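Local coordinates for MaoC family protein (Mycobacterium tuberculosis H37Rv, PDB 3KHP), which probably acts as a (3R)-hydroxyacyl-thioester dehydratase of the MaoC/hydratase 2 family, interconverting 3-hydroxyacyl and enoyl thioesters, at residues T76-C81 and A154-T159; I257-T262 and A283-E288; A89-F94 and A136-R141; L232-V237 and R298-D303. All coordinates share one frame; numbering follows the deposited sequence.

Contact 1: T76-C81 and A154-T159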
loop_
_atom_site.group_PDB
_atom_site.type_symbol
_atom_site.label_atom_id
_atom_site.label_comp_id
_atom_site.label_asym_id
_atom_site.label_seq_id
_atom_site.Cartn_x
_atom_site.Cartn_y
_atom_site.Cartn_z
ATOM N N THR A 76 -1.136 -7.887 -14.202
ATOM C CA THR A 76 -1.892 -8.556 -13.154
ATOM C C THR A 76 -2.799 -7.611 -12.396
ATOM O O THR A 76 -3.652 -8.073 -11.621
ATOM C CB THR A 76 -1.029 -9.256 -12.132
ATOM O OG1 THR A 76 -0.237 -8.297 -11.440
ATOM C CG2 THR A 76 -0.193 -10.339 -12.772
ATOM N N TYR A 77 -2.654 -6.297 -12.618
ATOM C CA TYR A 77 -3.647 -5.349 -12.092
ATOM C C TYR A 77 -5.078 -5.665 -12.624
ATOM O O TYR A 77 -6.050 -5.210 -12.053
ATOM C CB TYR A 77 -3.239 -3.892 -12.355
ATOM C CG TYR A 77 -4.091 -2.875 -11.645
ATOM C CD1 TYR A 77 -4.053 -2.749 -10.252
ATOM C CD2 TYR A 77 -4.984 -2.073 -12.355
ATOM C CE1 TYR A 77 -4.873 -1.840 -9.582
ATOM C CE2 TYR A 77 -5.832 -1.159 -11.693
ATOM C CZ TYR A 77 -5.752 -1.045 -10.306
ATOM O OH TYR A 77 -6.569 -0.169 -9.669
ATOM N N ALA A 78 -5.216 -6.459 -13.680
ATOM C CA ALA A 78 -6.563 -6.851 -14.152
ATOM C C ALA A 78 -7.393 -7.530 -13.049
ATOM O O ALA A 78 -8.591 -7.407 -13.047
ATOM C CB ALA A 78 -6.496 -7.741 -15.351
ATOM N N VAL A 79 -6.756 -8.189 -12.099
ATOM C CA VAL A 79 -7.499 -8.831 -11.031
ATOM C C VAL A 79 -8.160 -7.855 -10.072
ATOM O O VAL A 79 -9.138 -8.218 -9.427
ATOM C CB VAL A 79 -6.666 -9.865 -10.264
ATOM C CG1 VAL A 79 -6.104 -10.942 -11.242
ATOM C CG2 VAL A 79 -5.590 -9.206 -9.422
ATOM N N ILE A 80 -7.713 -6.593 -10.063
ATOM C CA ILE A 80 -8.316 -5.590 -9.238
ATOM C C ILE A 80 -9.329 -4.724 -9.965
ATOM O O ILE A 80 -10.371 -4.435 -9.414
ATOM C CB ILE A 80 -7.265 -4.656 -8.669
ATOM C CG1 ILE A 80 -6.164 -5.444 -7.934
ATOM C CG2 ILE A 80 -7.937 -3.606 -7.772
ATOM C CD1 ILE A 80 -6.676 -6.290 -6.706
ATOM N N CYS A 81 -9.031 -4.296 -11.196
ATOM C CA CYS A 81 -9.952 -3.470 -12.010
ATOM C C CYS A 81 -10.879 -4.255 -12.924
ATOM O O CYS A 81 -11.732 -3.665 -13.594
ATOM C CB CYS A 81 -9.185 -2.451 -12.890
ATOM S SG CYS A 81 -8.060 -3.163 -14.062
ATOM N N ALA A 154 -9.569 -5.883 -20.910
ATOM C CA ALA A 154 -9.103 -7.035 -20.099
ATOM C C ALA A 154 -10.158 -8.159 -19.910
ATOM O O ALA A 154 -11.368 -7.925 -19.910
ATOM C CB ALA A 154 -8.638 -6.551 -18.736
ATOM N N GLU A 155 -9.666 -9.379 -19.743
ATOM C CA GLU A 155 -10.497 -10.504 -19.380
ATOM C C GLU A 155 -9.880 -11.203 -18.163
ATOM O O GLU A 155 -8.660 -11.265 -18.020
ATOM C CB GLU A 155 -10.604 -11.538 -20.517
ATOM C CG GLU A 155 -11.170 -11.039 -21.830
ATOM C CD GLU A 155 -11.184 -12.127 -22.926
ATOM O OE1 GLU A 155 -10.196 -12.192 -23.713
ATOM O OE2 GLU A 155 -12.180 -12.910 -22.977
ATOM N N THR A 156 -10.725 -11.768 -17.307
ATOM C CA THR A 156 -10.208 -12.522 -16.194
ATOM C C THR A 156 -10.940 -13.840 -16.053
ATOM O O THR A 156 -12.116 -13.963 -16.401
ATOM C CB THR A 156 -10.291 -11.704 -14.892
ATOM O OG1 THR A 156 -11.633 -11.251 -14.677
ATOM C CG2 THR A 156 -9.406 -10.489 -14.980
ATOM N N LEU A 157 -10.246 -14.827 -15.523
ATOM C CA LEU A 157 -10.859 -16.094 -15.259
ATOM C C LEU A 157 -10.451 -16.578 -13.867
ATOM O O LEU A 157 -9.283 -16.817 -13.603
ATOM C CB LEU A 157 -10.469 -17.098 -16.348
ATOM C CG LEU A 157 -11.302 -18.377 -16.383
ATOM C CD1 LEU A 157 -12.682 -18.056 -16.987
ATOM C CD2 LEU A 157 -10.572 -19.545 -17.163
ATOM N N THR A 158 -11.431 -16.751 -12.997
ATOM C CA THR A 158 -11.198 -17.237 -11.659
ATOM C C THR A 158 -11.873 -18.598 -11.516
ATOM O O THR A 158 -13.085 -18.719 -11.676
ATOM C CB THR A 158 -11.739 -16.231 -10.651
ATOM O OG1 THR A 158 -11.120 -14.970 -10.906
ATOM C CG2 THR A 158 -11.502 -16.664 -9.211
ATOM N N THR A 159 -11.058 -19.613 -11.252
ATOM C CA THR A 159 -11.494 -20.981 -11.052
ATOM C C THR A 159 -11.424 -21.314 -9.562
ATOM O O THR A 159 -10.356 -21.247 -8.958
ATOM C CB THR A 159 -10.606 -21.918 -11.825
ATOM O OG1 THR A 159 -10.682 -21.590 -13.231
ATOM C CG2 THR A 159 -11.019 -23.376 -11.613
#
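T156 and A154, two inward-facing residues of strand 152-162, pack against A78 of the short helix 78-81. This is helix-on-sheet packing in the N-terminal half of a double hot-dog fold, the architecture of hydratase 2 enzymes, where a sheet curls round a central helical segment. The T156 side chain begins at a CB that is itself too far from A78 to touch it, 5.0 Å from A78 O. Its methyl, CG2, set anti to the carbonyl carbon and beside the backbone N, closes the gap to the helix. There it comes to 3.7 Å from A78 O and 4.0 Å from A78 CB, resting on both the backbone and the side chain of one residue. The hydroxyl branch does different work. With OG1 set between the backbone N and the carbonyl carbon (chi1 55°), it hydrogen-bonds to C82 O just beyond the helix, giving this buried polar atom a partner and tying the strand to the chain that leaves the helix. A78 also meets the strand one inward position earlier, its CB lying 4.2 Å from A154 CB. With only methyl-sized groups between them, the two chains approach to 6.5 Å between A78 CA and A154 CA. Within the helical turn, Y77 O accepts from both I80 N (2.9 Å) and C81 N (3.2 Å).

Contact 2: I257-T262 and A283-E288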
loop_
_atom_site.group_PDB
_atom_site.type_symbol
_atom_site.label_atom_id
_atom_site.label_comp_id
_atom_site.label_asym_id
_atom_site.label_seq_id
_atom_site.Cartn_x
_atom_site.Cartn_y
_atom_site.Cartn_z
ATOM N N ILE A 257 -1.625 -14.478 -18.557
ATOM C CA ILE A 257 -0.976 -15.262 -17.499
ATOM C C ILE A 257 -2.029 -16.100 -16.757
ATOM O O ILE A 257 -3.051 -15.579 -16.353
ATOM C CB ILE A 257 -0.359 -14.359 -16.412
ATOM C CG1 ILE A 257 0.613 -13.337 -17.013
ATOM C CG2 ILE A 257 0.317 -15.199 -15.311
ATOM C CD1 ILE A 257 0.937 -12.157 -16.048
ATOM N N ALA A 258 -1.740 -17.369 -16.528
ATOM C CA ALA A 258 -2.627 -18.256 -15.820
ATOM C C ALA A 258 -1.802 -19.086 -14.896
ATOM O O ALA A 258 -0.686 -19.513 -15.263
ATOM C CB ALA A 258 -3.435 -19.230 -16.837
ATOM N N ALA A 259 -2.335 -19.349 -13.706
ATOM C CA ALA A 259 -1.672 -20.263 -12.804
ATOM C C ALA A 259 -2.643 -20.871 -11.788
ATOM O O ALA A 259 -3.696 -20.306 -11.518
ATOM C CB ALA A 259 -0.521 -19.573 -12.098
ATOM N N ARG A 260 -2.234 -22.005 -11.242
ATOM C CA ARG A 260 -2.950 -22.717 -10.195
ATOM C C ARG A 260 -2.297 -22.517 -8.822
ATOM O O ARG A 260 -1.106 -22.693 -8.691
ATOM C CB ARG A 260 -2.986 -24.207 -10.523
ATOM C CG ARG A 260 -3.855 -25.043 -9.566
ATOM C CD ARG A 260 -4.299 -26.371 -10.224
ATOM N NE ARG A 260 -3.172 -27.194 -10.635
ATOM C CZ ARG A 260 -2.516 -28.062 -9.859
ATOM N NH1 ARG A 260 -2.844 -28.237 -8.591
ATOM N NH2 ARG A 260 -1.516 -28.772 -10.366
ATOM N N PHE A 261 -3.086 -22.155 -7.811
ATOM C CA PHE A 261 -2.589 -21.942 -6.462
ATOM C C PHE A 261 -2.523 -23.234 -5.681
ATOM O O PHE A 261 -3.566 -23.787 -5.340
ATOM C CB PHE A 261 -3.487 -20.947 -5.726
ATOM C CG PHE A 261 -3.575 -19.627 -6.408
ATOM C CD1 PHE A 261 -2.637 -18.646 -6.154
ATOM C CD2 PHE A 261 -4.554 -19.386 -7.335
ATOM C CE1 PHE A 261 -2.701 -17.449 -6.786
ATOM C CE2 PHE A 261 -4.634 -18.175 -7.977
ATOM C CZ PHE A 261 -3.701 -17.205 -7.713
ATOM N N THR A 262 -1.308 -23.703 -5.368
ATOM C CA THR A 262 -1.147 -25.043 -4.816
ATOM C C THR A 262 -0.930 -25.055 -3.320
ATOM O O THR A 262 -1.449 -25.918 -2.616
ATOM C CB THR A 262 0.025 -25.805 -5.485
ATOM O OG1 THR A 262 1.171 -24.942 -5.656
ATOM C CG2 THR A 262 -0.415 -26.412 -6.847
ATOM N N ALA A 283 5.202 -19.433 -22.976
ATOM C CA ALA A 283 6.059 -20.054 -22.000
ATOM C C ALA A 283 5.209 -20.707 -20.932
ATOM O O ALA A 283 4.015 -20.431 -20.847
ATOM C CB ALA A 283 6.987 -19.010 -21.381
ATOM N N VAL A 284 5.849 -21.540 -20.113
ATOM C CA VAL A 284 5.216 -22.122 -18.962
ATOM C C VAL A 284 6.067 -21.832 -17.753
ATOM O O VAL A 284 7.251 -21.539 -17.898
ATOM C CB VAL A 284 4.972 -23.658 -19.127
ATOM C CG1 VAL A 284 3.970 -23.905 -20.240
ATOM C CG2 VAL A 284 6.281 -24.426 -19.379
ATOM N N PHE A 285 5.475 -21.904 -16.565
ATOM C CA PHE A 285 6.214 -21.604 -15.345
ATOM C C PHE A 285 5.656 -22.204 -14.070
ATOM O O PHE A 285 4.521 -22.641 -14.004
ATOM C CB PHE A 285 6.348 -20.074 -15.160
ATOM C CG PHE A 285 5.074 -19.401 -14.711
ATOM C CD1 PHE A 285 4.837 -19.168 -13.359
ATOM C CD2 PHE A 285 4.099 -19.037 -15.626
ATOM C CE1 PHE A 285 3.662 -18.546 -12.933
ATOM C CE2 PHE A 285 2.930 -18.431 -15.212
ATOM C CZ PHE A 285 2.702 -18.182 -13.863
ATOM N N ARG A 286 6.493 -22.201 -13.046
ATOM C CA ARG A 286 6.052 -22.396 -11.683
ATOM C C ARG A 286 6.680 -21.343 -10.819
ATOM O O ARG A 286 7.736 -20.810 -11.150
ATOM C CB ARG A 286 6.488 -23.741 -11.138
ATOM C CG ARG A 286 5.874 -24.904 -11.818
ATOM C CD ARG A 286 6.112 -26.210 -11.022
ATOM N NE ARG A 286 7.193 -26.978 -11.603
ATOM C CZ ARG A 286 7.053 -27.964 -12.492
ATOM N NH1 ARG A 286 5.861 -28.359 -12.926
ATOM N NH2 ARG A 286 8.137 -28.562 -12.948
ATOM N N THR A 287 6.040 -21.092 -9.680
ATOM C CA THR A 287 6.661 -20.337 -8.603
ATOM C C THR A 287 6.785 -21.230 -7.376
ATOM O O THR A 287 5.867 -21.956 -7.080
ATOM C CB THR A 287 5.858 -19.094 -8.335
ATOM O OG1 THR A 287 5.742 -18.375 -9.573
ATOM C CG2 THR A 287 6.531 -18.230 -7.297
ATOM N N GLU A 288 7.919 -21.166 -6.686
ATOM C CA GLU A 288 8.216 -22.022 -5.550
ATOM C C GLU A 288 8.904 -21.228 -4.470
ATOM O O GLU A 288 9.460 -20.177 -4.736
ATOM C CB GLU A 288 9.206 -23.153 -5.921
ATOM C CG GLU A 288 9.091 -23.734 -7.306
ATOM C CD GLU A 288 10.263 -24.684 -7.723
ATOM O OE1 GLU A 288 11.457 -24.450 -7.383
ATOM O OE2 GLU A 288 9.942 -25.662 -8.431
#
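The ring of F285 reaches across from strand 282-289 to I257, A258 and A259 on strand 254-261, bridging two strands that are not neighbours in the sheet. I257 and F285 cross at about a right angle, and I257 meets the ring with its short branch at the far end of F285: I257 CG2 stands 4.1 Å from F285 CZ. The same ring carbon packs against the methyl of A259, with A259 CB 3.9 Å from F285 CZ. Between these two apolar neighbours lies the backbone, where A258 O is 3.8 Å from F285 CE2. All three partners approach the ring obliquely, gathered round its CE2-CZ corner. F285 CG sits between its own backbone N and carbonyl carbon (chi1 75°), a setting that lets the far end of the ring reach the other strand although CB itself does not point at it. I257 presents CG2, the branch anti to the backbone N, while CG1 is anti to the carbonyl carbon. The side-chain partners are all apolar, and I257, A259 and F285 are buried. The strand segments run in roughly the same direction, 39° apart, with a closest axis approach of 8.5 Å, as expected for next-but-one members of a twisted antiparallel sheet. Strand 298-308 runs between them and adds V306 to the surroundings of F285; T273 of strand 271-279 touches the ring as well, and A238 and L242 of helix 231-245 pack on it from the core of the hot-dog fold.

Contact 3: A89-F94 and A136-R141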
loop_
_atom_site.group_PDB
_atom_site.type_symbol
_atom_site.label_atom_id
_atom_site.label_comp_id
_atom_site.label_asym_id
_atom_site.label_seq_id
_atom_site.Cartn_x
_atom_site.Cartn_y
_atom_site.Cartn_z
ATOM N N ALA A 89 -22.069 -14.709 -6.774
ATOM C CA ALA A 89 -23.352 -14.517 -6.107
ATOM C C ALA A 89 -24.530 -15.161 -6.868
ATOM O O ALA A 89 -25.576 -15.414 -6.286
ATOM C CB ALA A 89 -23.617 -13.011 -5.879
ATOM N N LYS A 90 -24.349 -15.393 -8.162
ATOM C CA LYS A 90 -25.334 -16.092 -8.991
ATOM C C LYS A 90 -25.395 -17.606 -8.726
ATOM O O LYS A 90 -26.406 -18.237 -9.023
ATOM C CB LYS A 90 -25.059 -15.831 -10.487
ATOM C CG LYS A 90 -25.195 -14.350 -10.923
ATOM C CD LYS A 90 -26.657 -13.870 -10.900
ATOM C CE LYS A 90 -26.764 -12.347 -11.132
ATOM N NZ LYS A 90 -28.117 -11.826 -10.745
ATOM N N VAL A 91 -24.318 -18.161 -8.164
ATOM C CA VAL A 91 -24.120 -19.609 -8.040
ATOM C C VAL A 91 -24.469 -20.055 -6.648
ATOM O O VAL A 91 -25.203 -21.052 -6.447
ATOM C CB VAL A 91 -22.685 -19.946 -8.274
ATOM C CG1 VAL A 91 -22.418 -21.443 -8.081
ATOM C CG2 VAL A 91 -22.245 -19.426 -9.662
ATOM N N GLY A 92 -23.932 -19.300 -5.684
ATOM C CA GLY A 92 -24.196 -19.496 -4.275
ATOM C C GLY A 92 -23.601 -18.376 -3.441
ATOM O O GLY A 92 -23.348 -17.281 -3.940
ATOM N N THR A 93 -23.360 -18.658 -2.169
ATOM C CA THR A 93 -22.899 -17.630 -1.233
ATOM C C THR A 93 -21.471 -17.848 -0.724
ATOM O O THR A 93 -21.004 -17.143 0.165
ATOM C CB THR A 93 -23.823 -17.582 -0.059
ATOM O OG1 THR A 93 -23.816 -18.872 0.577
ATOM C CG2 THR A 93 -25.263 -17.186 -0.534
ATOM N N PHE A 94 -20.782 -18.825 -1.277
ATOM C CA PHE A 94 -19.391 -19.082 -0.932
ATOM C C PHE A 94 -18.495 -17.872 -1.271
ATOM O O PHE A 94 -18.879 -16.982 -2.045
ATOM C CB PHE A 94 -18.900 -20.325 -1.680
ATOM C CG PHE A 94 -19.128 -20.254 -3.156
ATOM C CD1 PHE A 94 -18.289 -19.486 -3.964
ATOM C CD2 PHE A 94 -20.218 -20.910 -3.733
ATOM C CE1 PHE A 94 -18.510 -19.385 -5.333
ATOM C CE2 PHE A 94 -20.457 -20.820 -5.111
ATOM C CZ PHE A 94 -19.599 -20.052 -5.915
ATOM N N ALA A 136 -16.824 -29.585 -5.955
ATOM C CA ALA A 136 -17.415 -28.675 -6.910
ATOM C C ALA A 136 -16.341 -27.711 -7.456
ATOM O O ALA A 136 -15.512 -27.188 -6.682
ATOM C CB ALA A 136 -18.504 -27.885 -6.251
ATOM N N ILE A 137 -16.391 -27.461 -8.762
ATOM C CA ILE A 137 -15.585 -26.452 -9.427
ATOM C C ILE A 137 -16.458 -25.334 -10.022
ATOM O O ILE A 137 -17.355 -25.605 -10.825
ATOM C CB ILE A 137 -14.772 -27.055 -10.607
ATOM C CG1 ILE A 137 -13.820 -28.163 -10.138
ATOM C CG2 ILE A 137 -13.970 -25.961 -11.335
ATOM C CD1 ILE A 137 -12.987 -28.719 -11.280
ATOM N N VAL A 138 -16.178 -24.086 -9.659
ATOM C CA VAL A 138 -16.911 -22.950 -10.177
ATOM C C VAL A 138 -15.956 -22.025 -10.956
ATOM O O VAL A 138 -14.881 -21.698 -10.457
ATOM C CB VAL A 138 -17.531 -22.188 -9.064
ATOM C CG1 VAL A 138 -18.264 -20.984 -9.608
ATOM C CG2 VAL A 138 -18.469 -23.068 -8.331
ATOM N N VAL A 139 -16.348 -21.630 -12.170
ATOM C CA VAL A 139 -15.514 -20.776 -13.023
ATOM C C VAL A 139 -16.220 -19.472 -13.337
ATOM O O VAL A 139 -17.303 -19.458 -13.902
ATOM C CB VAL A 139 -15.051 -21.494 -14.307
ATOM C CG1 VAL A 139 -14.041 -20.626 -15.091
ATOM C CG2 VAL A 139 -14.410 -22.787 -13.948
ATOM N N LEU A 140 -15.594 -18.377 -12.926
ATOM C CA LEU A 140 -16.140 -17.045 -13.093
ATOM C C LEU A 140 -15.265 -16.273 -14.089
ATOM O O LEU A 140 -14.062 -16.402 -14.077
ATOM C CB LEU A 140 -16.239 -16.343 -11.741
ATOM C CG LEU A 140 -16.853 -17.183 -10.606
ATOM C CD1 LEU A 140 -16.764 -16.448 -9.267
ATOM C CD2 LEU A 140 -18.298 -17.564 -10.917
ATOM N N ARG A 141 -15.879 -15.502 -14.973
ATOM C CA ARG A 141 -15.152 -14.877 -16.047
ATOM C C ARG A 141 -15.508 -13.443 -16.033
ATOM O O ARG A 141 -16.677 -13.136 -15.985
ATOM C CB ARG A 141 -15.541 -15.440 -17.414
ATOM C CG ARG A 141 -14.826 -14.716 -18.572
ATOM C CD ARG A 141 -15.508 -14.876 -19.906
ATOM N NE ARG A 141 -15.387 -16.222 -20.426
ATOM C CZ ARG A 141 -16.404 -16.999 -20.806
ATOM N NH1 ARG A 141 -17.669 -16.592 -20.745
ATOM N NH2 ARG A 141 -16.134 -18.214 -21.256
#
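V138 meets the tip of the F94 ring with both of its methyls, V138 CG1 and V138 CG2 each lying 4.0 Å from F94 CZ. The two side chains come from opposite directions, F94 from the loop 89-94 and V138 from strand 136-145, and the ring is tilted with respect to the valine. With one methyl anti to the backbone N (CG1) and the other anti to the carbonyl carbon (CG2), V138 straddles F94 CZ. V91 fills in beside them: its CG2 is 4.3 Å from V138 CG1, while its other methyl, CG1, lies in the plane of the F94 ring at the edge. One residue of the loop thus supports the ring laterally and packs on the same strand residue. The cluster is entirely apolar and continues beyond the two segments, with L160 and L162 of strand 152-162 against F94, and V124 and I127 of strand 116-129 against V91. V91 is also backbone-bonded to D25. The arrangement is a loop laid over the inner face of an antiparallel sheet, where it carries the hydrophobic filling of the N-terminal hot-dog half past the end of its short helical segment.

Contact 4: L232-V237 and R298-D303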
loop_
_atom_site.group_PDB
_atom_site.type_symbol
_atom_site.label_atom_id
_atom_site.label_comp_id
_atom_site.label_asym_id
_atom_site.label_seq_id
_atom_site.Cartn_x
_atom_site.Cartn_y
_atom_site.Cartn_z
ATOM N N LEU A 232 -3.319 -13.702 -4.683
ATOM C CA LEU A 232 -3.183 -12.765 -5.779
ATOM C C LEU A 232 -1.897 -11.924 -5.665
ATOM O O LEU A 232 -1.400 -11.430 -6.686
ATOM C CB LEU A 232 -4.432 -11.906 -5.912
ATOM C CG LEU A 232 -5.652 -12.713 -6.444
ATOM C CD1 LEU A 232 -6.884 -11.841 -6.474
ATOM C CD2 LEU A 232 -5.354 -13.351 -7.857
ATOM N N CYS A 233 -1.347 -11.790 -4.449
ATOM C CA CYS A 233 -0.111 -11.053 -4.295
ATOM C C CYS A 233 1.029 -11.891 -4.886
ATOM O O CYS A 233 1.791 -11.398 -5.710
ATOM C CB CYS A 233 0.152 -10.702 -2.854
ATOM S SG CYS A 233 1.683 -9.800 -2.630
ATOM N N THR A 234 1.102 -13.159 -4.486
ATOM C CA THR A 234 1.984 -14.134 -5.095
ATOM C C THR A 234 1.906 -14.131 -6.622
ATOM O O THR A 234 2.923 -14.158 -7.320
ATOM C CB THR A 234 1.657 -15.549 -4.573
ATOM O OG1 THR A 234 1.811 -15.570 -3.150
ATOM C CG2 THR A 234 2.546 -16.567 -5.127
ATOM N N TYR A 235 0.698 -14.114 -7.138
ATOM C CA TYR A 235 0.452 -14.074 -8.567
ATOM C C TYR A 235 1.016 -12.791 -9.211
ATOM O O TYR A 235 1.660 -12.846 -10.243
ATOM C CB TYR A 235 -1.032 -14.152 -8.775
ATOM C CG TYR A 235 -1.573 -14.191 -10.169
ATOM C CD1 TYR A 235 -1.535 -15.370 -10.926
ATOM C CD2 TYR A 235 -2.253 -13.100 -10.688
ATOM C CE1 TYR A 235 -2.110 -15.428 -12.195
ATOM C CE2 TYR A 235 -2.824 -13.153 -11.947
ATOM C CZ TYR A 235 -2.760 -14.327 -12.688
ATOM O OH TYR A 235 -3.401 -14.386 -13.927
ATOM N N GLY A 236 0.815 -11.661 -8.561
ATOM C CA GLY A 236 1.441 -10.406 -8.997
ATOM C C GLY A 236 2.968 -10.429 -8.944
ATOM O O GLY A 236 3.623 -9.818 -9.783
ATOM N N VAL A 237 3.536 -11.131 -7.966
ATOM C CA VAL A 237 4.990 -11.220 -7.849
ATOM C C VAL A 237 5.532 -12.053 -9.005
ATOM O O VAL A 237 6.427 -11.606 -9.716
ATOM C CB VAL A 237 5.471 -11.804 -6.515
ATOM C CG1 VAL A 237 6.963 -11.966 -6.558
ATOM C CG2 VAL A 237 5.055 -10.896 -5.302
ATOM N N ARG A 298 8.873 -25.940 -2.145
ATOM C CA ARG A 298 7.424 -25.994 -2.035
ATOM C C ARG A 298 6.899 -25.286 -3.276
ATOM O O ARG A 298 7.204 -24.103 -3.494
ATOM C CB ARG A 298 6.986 -25.253 -0.753
ATOM C CG ARG A 298 5.533 -25.327 -0.422
ATOM C CD ARG A 298 4.996 -24.127 0.377
ATOM N NE ARG A 298 5.958 -23.740 1.364
ATOM C CZ ARG A 298 6.076 -22.537 1.913
ATOM N NH1 ARG A 298 5.235 -21.552 1.657
ATOM N NH2 ARG A 298 7.052 -22.345 2.773
ATOM N N VAL A 299 6.141 -25.985 -4.117
ATOM C CA VAL A 299 5.570 -25.318 -5.265
ATOM C C VAL A 299 4.364 -24.538 -4.781
ATOM O O VAL A 299 3.514 -25.109 -4.109
ATOM C CB VAL A 299 5.172 -26.309 -6.332
ATOM C CG1 VAL A 299 4.503 -25.592 -7.447
ATOM C CG2 VAL A 299 6.402 -27.065 -6.830
ATOM N N VAL A 300 4.283 -23.247 -5.076
ATOM C CA VAL A 300 3.105 -22.449 -4.641
ATOM C C VAL A 300 2.220 -22.000 -5.776
ATOM O O VAL A 300 1.030 -21.785 -5.570
ATOM C CB VAL A 300 3.516 -21.265 -3.749
ATOM C CG1 VAL A 300 4.181 -21.782 -2.506
ATOM C CG2 VAL A 300 4.458 -20.292 -4.473
ATOM N N LEU A 301 2.793 -21.840 -6.976
ATOM C CA LEU A 301 2.032 -21.647 -8.222
ATOM C C LEU A 301 2.494 -22.698 -9.201
ATOM O O LEU A 301 3.698 -22.861 -9.433
ATOM C CB LEU A 301 2.255 -20.286 -8.894
ATOM C CG LEU A 301 1.902 -18.996 -8.160
ATOM C CD1 LEU A 301 2.281 -17.792 -9.056
ATOM C CD2 LEU A 301 0.404 -18.961 -7.747
ATOM N N ASP A 302 1.537 -23.393 -9.788
ATOM C CA ASP A 302 1.820 -24.481 -10.682
ATOM C C ASP A 302 1.017 -24.224 -11.935
ATOM O O ASP A 302 0.160 -23.330 -11.977
ATOM C CB ASP A 302 1.446 -25.822 -10.043
ATOM C CG ASP A 302 2.331 -27.002 -10.532
ATOM O OD1 ASP A 302 2.880 -26.939 -11.638
ATOM O OD2 ASP A 302 2.439 -28.024 -9.818
ATOM N N ASP A 303 1.327 -25.020 -12.946
ATOM C CA ASP A 303 0.663 -24.966 -14.224
ATOM C C ASP A 303 0.623 -23.571 -14.810
ATOM O O ASP A 303 -0.344 -23.180 -15.445
ATOM C CB ASP A 303 -0.734 -25.552 -14.100
ATOM C CG ASP A 303 -0.716 -27.010 -13.618
ATOM O OD1 ASP A 303 0.203 -27.794 -13.954
ATOM O OD2 ASP A 303 -1.649 -27.371 -12.906
#
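T234 turns its methyl into the branched end of L301, with T234 CG2 3.9 Å from L301 CG and 4.1 Å from both L301 CD1 and L301 CD2. The threonine and leucine side chains slide past each other in opposite directions, and L301 CD1 also lies 4.2 Å from Y235 CA. V300 adds a second, lighter touch through its CG2, 4.2 Å from T234 CG2. With T234 OG1 beside the backbone N (chi1 -59°), CG2 is left anti to that N, facing the strand. Consecutive residues V300 and L301 can both point at the helix because the strand carries a classic beta bulge here, the two facing T287 of the adjacent strand 282-289. Helix 231-245 is the long central helix of the C-terminal hot-dog half, and the bulged strand belongs to the sheet wrapped round it. Farther out, Y235 OH donates a hydrogen bond to I257 O, fixing the helix to strand 254-261, the other neighbour of 298-308. The chain turns a corner at L301 and again at D303, where D303 N bonds to D302 OD1 (2.8 Å, 146° at the hydrogen) and D303 OD2 forms a salt bridge with R260.

In the fold
Contacts 1 and 3 belong to the N-terminal hot-dog half and contacts 2 and 4 to the C-terminal one, yet all reach the same continuous antiparallel sheet. Contact 3 is nested within the chain loop closed by contact 1, their centres 16 Å apart, with a probable hydrogen bond between T158 O and L140 N (2.8 Å) on neighbouring strands. Contact 2 is likewise nested within contact 4, only 6 Å away between centres. Contact 1 is one place where the halves meet: T76 packs on I257 and Y235, and V79 on L232 and Y235. Strands 103-108 and 254-261 join the sheet across the same boundary. Contact 3 stands about 22 Å, centre to centre, from contacts 2 and 4. The two halves therefore form one joined body.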